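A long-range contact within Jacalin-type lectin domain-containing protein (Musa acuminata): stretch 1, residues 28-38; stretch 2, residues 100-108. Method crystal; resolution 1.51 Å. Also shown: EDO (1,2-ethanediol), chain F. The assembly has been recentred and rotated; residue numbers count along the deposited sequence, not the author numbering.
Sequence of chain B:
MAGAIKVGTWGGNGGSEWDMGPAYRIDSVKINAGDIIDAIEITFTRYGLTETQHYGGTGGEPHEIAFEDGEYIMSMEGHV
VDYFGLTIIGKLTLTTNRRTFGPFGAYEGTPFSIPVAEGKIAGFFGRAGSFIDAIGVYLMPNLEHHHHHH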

ATOM      1  N   SER B  28      16.811  14.359   1.489  1.00 10.52           N
ATOM      2  CA  SER B  28      17.644  13.250   1.061  1.00 10.13           C
ATOM      3  C   SER B  28      17.328  11.996   1.853  1.00 12.05           C
ATOM      4  O   SER B  28      16.766  12.059   2.953  1.00 10.32           O
ATOM      5  CB  SER B  28      19.122  13.616   1.176  1.00 13.07           C
ATOM      6  OG  SER B  28      19.464  13.968   2.505  1.00 15.64           O
ATOM      7  N   VAL B  29      17.682  10.838   1.278  1.00  9.56           N
ATOM      8  CA  VAL B  29      17.505   9.545   1.926  1.00  8.36           C
ATOM      9  C   VAL B  29      18.798   8.759   1.728  1.00 11.27           C
ATOM     10  O   VAL B  29      19.321   8.721   0.616  1.00 11.55           O
ATOM     11  CB  VAL B  29      16.275   8.749   1.372  1.00 10.72           C
ATOM     12  CG1 VAL B  29      16.234   7.316   1.925  1.00 10.33           C
ATOM     13  CG2 VAL B  29      14.961   9.460   1.692  1.00 10.44           C
ATOM     14  N   LYS B  30      19.266   8.081   2.786  1.00  9.09           N
ATOM     15  CA  LYS B  30      20.412   7.187   2.701  1.00  9.20           C
ATOM     16  C   LYS B  30      19.955   5.822   3.181  1.00 12.09           C
ATOM     17  O   LYS B  30      19.382   5.710   4.265  1.00 11.41           O
ATOM     18  CB  LYS B  30      21.573   7.698   3.554  1.00 10.83           C
ATOM     19  CG  LYS B  30      22.828   6.811   3.479  1.00 13.34           C
ATOM     20  CD  LYS B  30      23.975   7.376   4.347  1.00 18.75           C
ATOM     21  CE  LYS B  30      23.867   7.002   5.807  1.00 32.73           C
ATOM     22  NZ  LYS B  30      24.991   7.571   6.598  1.00 45.83           N
ATOM     23  N   ILE B  31      20.190   4.778   2.367  1.00  9.18           N
ATOM     24  CA  ILE B  31      19.853   3.414   2.757  1.00  8.61           C
ATOM     25  C   ILE B  31      21.145   2.636   2.875  1.00 10.81           C
ATOM     26  O   ILE B  31      21.970   2.711   1.967  1.00 11.59           O
ATOM     27  CB  ILE B  31      18.883   2.733   1.736  1.00 10.19           C
ATOM     28  CG1 ILE B  31      17.475   3.380   1.811  1.00  9.19           C
ATOM     29  CG2 ILE B  31      18.813   1.192   1.925  1.00 10.14           C
ATOM     30  CD1 ILE B  31      16.469   2.958   0.671  1.00 10.88           C
ATOM     31  N   ASN B  32      21.330   1.906   3.980  1.00  9.10           N
ATOM     32  CA  ASN B  32      22.471   1.008   4.162  1.00  8.32           C
ATOM     33  C   ASN B  32      21.951  -0.396   3.984  1.00 10.91           C
ATOM     34  O   ASN B  32      20.942  -0.780   4.604  1.00  9.91           O
ATOM     35  CB  ASN B  32      23.123   1.157   5.524  1.00 10.21           C
ATOM     36  CG  ASN B  32      24.047   2.340   5.594  1.00 17.28           C
ATOM     37  OD1 ASN B  32      23.618   3.496   5.556  1.00 14.75           O
ATOM     38  ND2 ASN B  32      25.350   2.083   5.678  1.00 14.20           N
ATOM     39  N   ALA B  33      22.625  -1.167   3.124  1.00  9.78           N
ATOM     40  CA  ALA B  33      22.168  -2.522   2.832  1.00  9.54           C
ATOM     41  C   ALA B  33      23.313  -3.429   2.453  1.00 12.53           C
ATOM     42  O   ALA B  33      24.317  -2.964   1.912  1.00 13.48           O
ATOM     43  CB  ALA B  33      21.173  -2.477   1.680  1.00 10.37           C
ATOM     44  N   GLY B  34      23.124  -4.708   2.718  1.00 11.22           N
ATOM     45  CA  GLY B  34      24.035  -5.783   2.331  1.00 11.78           C
ATOM     46  C   GLY B  34      23.152  -6.919   1.876  1.00 14.52           C
ATOM     47  O   GLY B  34      22.430  -6.784   0.879  1.00 14.63           O
ATOM     48  N   ASP B  35      23.094  -7.995   2.664  1.00 12.24           N
ATOM     49  CA  ASP B  35      22.142  -9.078   2.411  1.00 12.10           C
ATOM     50  C   ASP B  35      20.716  -8.504   2.577  1.00 13.44           C
ATOM     51  O   ASP B  35      19.798  -8.904   1.869  1.00 12.31           O
ATOM     52  CB  ASP B  35      22.287 -10.193   3.462  1.00 15.02           C
ATOM     53  CG  ASP B  35      23.505 -11.092   3.353  1.00 25.95           C
ATOM     54  OD1 ASP B  35      24.107 -11.147   2.263  1.00 26.05           O
ATOM     55  OD2 ASP B  35      23.840 -11.755   4.360  1.00 31.99           O
ATOM     56  N   ILE B  36      20.532  -7.619   3.581  1.00 10.66           N
ATOM     57  CA  ILE B  36      19.221  -7.079   3.929  1.00  8.73           C
ATOM     58  C   ILE B  36      19.293  -5.557   4.122  1.00 10.13           C
ATOM     59  O   ILE B  36      20.344  -4.962   3.847  1.00  9.92           O
ATOM     60  CB  ILE B  36      18.654  -7.835   5.188  1.00 10.54           C
ATOM     61  CG1 ILE B  36      19.674  -7.874   6.361  1.00 10.73           C
ATOM     62  CG2 ILE B  36      18.264  -9.276   4.823  1.00 10.68           C
ATOM     63  CD1 ILE B  36      19.905  -6.520   7.114  1.00 13.34           C
ATOM     64  N   ILE B  37      18.192  -4.921   4.590  1.00  8.19           N
ATOM     65  CA  ILE B  37      18.182  -3.481   4.839  1.00  7.32           C
ATOM     66  C   ILE B  37      18.605  -3.206   6.283  1.00  9.56           C
ATOM     67  O   ILE B  37      17.847  -3.472   7.218  1.00  9.36           O
ATOM     68  CB  ILE B  37      16.807  -2.851   4.498  1.00  9.16           C
ATOM     69  CG1 ILE B  37      16.372  -3.188   3.048  1.00  8.59           C
ATOM     70  CG2 ILE B  37      16.855  -1.342   4.730  1.00  9.40           C
ATOM     71  CD1 ILE B  37      17.420  -2.766   1.914  1.00 10.18           C
ATOM     72  N   ASP B  38      19.829  -2.710   6.453  1.00  8.76           N
ATOM     73  CA  ASP B  38      20.377  -2.421   7.774  1.00  8.19           C
ATOM     74  C   ASP B  38      19.830  -1.137   8.363  1.00 10.98           C
ATOM     75  O   ASP B  38      19.580  -1.074   9.570  1.00  9.58           O
ATOM     76  CB  ASP B  38      21.898  -2.277   7.671  1.00  9.84           C
ATOM     77  CG  ASP B  38      22.572  -3.582   7.324  1.00 12.16           C
ATOM     78  OD1 ASP B  38      22.709  -3.876   6.111  1.00 12.63           O
ATOM     79  OD2 ASP B  38      22.932  -4.323   8.257  1.00 13.46           O
ATOM     80  N   THR B 100      14.845   6.072 -10.107  1.00  9.18           N
ATOM     81  CA  THR B 100      14.658   4.888  -9.269  1.00  8.25           C
ATOM     82  C   THR B 100      15.863   4.789  -8.345  1.00 10.64           C
ATOM     83  O   THR B 100      17.002   4.794  -8.815  1.00 10.08           O
ATOM     84  CB  THR B 100      14.490   3.615 -10.102  1.00 11.11           C
ATOM     85  OG1 THR B 100      13.333   3.774 -10.931  1.00 12.32           O
ATOM     86  CG2 THR B 100      14.334   2.368  -9.228  1.00 11.12           C
ATOM     87  N   PHE B 101      15.613   4.723  -7.039  1.00  8.61           N
ATOM     88  CA  PHE B 101      16.631   4.599  -5.997  1.00  7.77           C
ATOM     89  C   PHE B 101      16.562   3.173  -5.479  1.00 11.20           C
ATOM     90  O   PHE B 101      15.650   2.792  -4.732  1.00 10.65           O
ATOM     91  CB  PHE B 101      16.387   5.648  -4.886  1.00  8.70           C
ATOM     92  CG  PHE B 101      17.363   5.650  -3.731  1.00  9.13           C
ATOM     93  CD1 PHE B 101      18.731   5.778  -3.952  1.00 10.45           C
ATOM     94  CD2 PHE B 101      16.906   5.622  -2.418  1.00 10.28           C
ATOM     95  CE1 PHE B 101      19.631   5.829  -2.882  1.00 10.81           C
ATOM     96  CE2 PHE B 101      17.805   5.694  -1.344  1.00 12.34           C
ATOM     97  CZ  PHE B 101      19.165   5.773  -1.584  1.00 11.26           C
ATOM     98  N   GLY B 102      17.494   2.364  -5.939  1.00  9.21           N
ATOM     99  CA  GLY B 102      17.515   0.952  -5.626  1.00  8.74           C
ATOM    100  C   GLY B 102      17.261   0.095  -6.853  1.00 12.10           C
ATOM    101  O   GLY B 102      17.340   0.587  -7.983  1.00 13.40           O
ATOM    102  N   PRO B 103      16.975  -1.198  -6.670  1.00 10.18           N
ATOM    103  CA  PRO B 103      16.790  -1.904  -5.392  1.00  9.87           C
ATOM    104  C   PRO B 103      18.069  -2.112  -4.602  1.00 12.28           C
ATOM    105  O   PRO B 103      19.152  -2.267  -5.172  1.00 11.95           O
ATOM    106  CB  PRO B 103      16.192  -3.257  -5.821  1.00 11.41           C
ATOM    107  CG  PRO B 103      16.752  -3.470  -7.212  1.00 16.13           C
ATOM    108  CD  PRO B 103      16.752  -2.098  -7.825  1.00 12.37           C
ATOM    109  N   PHE B 104      17.933  -2.105  -3.277  1.00  8.96           N
ATOM    110  CA  PHE B 104      19.019  -2.404  -2.350  1.00  8.77           C
ATOM    111  C   PHE B 104      18.637  -3.636  -1.561  1.00 10.09           C
ATOM    112  O   PHE B 104      17.446  -3.875  -1.326  1.00  9.92           O
ATOM    113  CB  PHE B 104      19.309  -1.228  -1.417  1.00  9.52           C
ATOM    114  CG  PHE B 104      19.604   0.030  -2.184  1.00  8.63           C
ATOM    115  CD1 PHE B 104      20.687   0.092  -3.062  1.00 10.91           C
ATOM    116  CD2 PHE B 104      18.774   1.136  -2.076  1.00 10.00           C
ATOM    117  CE1 PHE B 104      20.929   1.238  -3.810  1.00 11.37           C
ATOM    118  CE2 PHE B 104      19.041   2.300  -2.801  1.00 11.73           C
ATOM    119  CZ  PHE B 104      20.112   2.339  -3.670  1.00 10.39           C
ATOM    120  N   GLY B 105      19.636  -4.415  -1.161  1.00  9.75           N
ATOM    121  CA  GLY B 105      19.398  -5.651  -0.431  1.00 10.10           C
ATOM    122  C   GLY B 105      19.422  -6.833  -1.375  1.00 14.18           C
ATOM    123  O   GLY B 105      19.274  -6.663  -2.588  1.00 14.95           O
ATOM    124  N   ALA B 106      19.625  -8.037  -0.835  1.00 11.95           N
ATOM    125  CA  ALA B 106      19.740  -9.238  -1.667  1.00 12.57           C
ATOM    126  C   ALA B 106      18.686 -10.310  -1.402  1.00 17.30           C
ATOM    127  O   ALA B 106      18.436 -11.144  -2.277  1.00 18.86           O
ATOM    128  CB  ALA B 106      21.132  -9.833  -1.508  1.00 13.33           C
ATOM    129  N   TYR B 107      18.078 -10.315  -0.210  1.00 13.12           N
ATOM    130  CA  TYR B 107      17.092 -11.326   0.157  1.00 12.51           C
ATOM    131  C   TYR B 107      15.694 -11.037  -0.360  1.00 15.39           C
ATOM    132  O   TYR B 107      15.255  -9.887  -0.360  1.00 14.74           O
ATOM    133  CB  TYR B 107      17.031 -11.474   1.690  1.00 13.90           C
ATOM    134  CG  TYR B 107      18.008 -12.465   2.288  1.00 15.53           C
ATOM    135  CD1 TYR B 107      19.379 -12.346   2.066  1.00 16.66           C
ATOM    136  CD2 TYR B 107      17.575 -13.449   3.170  1.00 17.26           C
ATOM    137  CE1 TYR B 107      20.288 -13.221   2.657  1.00 18.28           C
ATOM    138  CE2 TYR B 107      18.473 -14.336   3.762  1.00 18.74           C
ATOM    139  CZ  TYR B 107      19.828 -14.218   3.502  1.00 24.79           C
ATOM    140  OH  TYR B 107      20.717 -15.089   4.084  1.00 28.13           O
ATOM    141  N   GLU B 108      14.972 -12.100  -0.757  1.00 13.50           N
ATOM    142  CA  GLU B 108      13.585 -11.988  -1.187  1.00 13.05           C
ATOM    143  C   GLU B 108      12.688 -12.851  -0.289  1.00 14.78           C
ATOM    144  O   GLU B 108      13.181 -13.701   0.470  1.00 14.91           O
ATOM    145  CB  GLU B 108      13.410 -12.318  -2.683  1.00 14.39           C
ATOM    146  CG  GLU B 108      14.019 -11.253  -3.585  1.00 17.30           C
ATOM    147  CD  GLU B 108      13.661 -11.283  -5.060  1.00 31.29           C
ATOM    148  OE1 GLU B 108      12.911 -12.192  -5.484  1.00 27.36           O
ATOM    149  OE2 GLU B 108      14.121 -10.379  -5.793  1.00 23.36           O
TER
HETATM  150  C1  EDO F 202      19.980  11.361   4.428  1.00 22.24           C
HETATM  151  O1  EDO F 202      20.375  11.846   5.679  1.00 25.25           O
HETATM  152  C2  EDO F 202      21.225  11.312   3.522  1.00 26.26           C
HETATM  153  O2  EDO F 202      21.687  12.626   3.225  1.00 29.76           O
HETATM  154  O   HOH W   1      23.343 -14.413   4.009  1.00 34.51           O

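The polar anchor of this contact is one carbonyl serving two amides. D35 O accepts a hydrogen bond from A106 N at 2.8 Å and another from Y107 N at 3.0 Å, the first the straighter of the two (160° against 145° at the hydrogen). Two consecutive amides converge on one oxygen where the second stretch is in loop conformation, A106 having phi/psi of -119/-23. D35 lies in the loop between the two strands of its stretch, and that loop is braced by backbone hydrogen bonds from G34 N to I36 O (3.0 Å) and from D38 N to N32 O (2.9 Å). Next to the anchor, G105 CA makes a CA-H...O contact with G34 O at 3.5 Å, a far weaker attraction. The oxygen O of water 1 bridges the side chains, donating to D35 OD2 at 2.7 Å and lying 2.7 Å from Y107 OH in a second hydrogen bond.

Glycine at 105 follows a clear rule: an ideal CB on G105 would be jammed against the carbonyl O of F104, which by itself calls for glycine, and would sit a tight 3.3 Å from I37 CD1.

Away from the loops the backbones separate. Strands 28-33 and 100-104 run in nearly the same direction, 17° apart, but their axes come no closer than 8.7 Å, and side chains fill the gap. Alternation does the sorting on the first strand: V29, I31 and A33 point toward the second stretch, K30 and N32 away. I31 spans two aromatic rings, with CD1 3.7 Å from F101 CE2 and CG2 4.0 Å from F104 CD2; V29 CG1 lies 4.0 Å from F101 CE2. Near the loops, where the backbones come closer, A33 CB lies 3.8 Å from F104 CB. I37 CD1 reaches within 4.1 Å of F104 CB, and I36 CG2 packs 4.0 Å from Y107 CB, extending the apolar contact to the hydrogen-bonded loops.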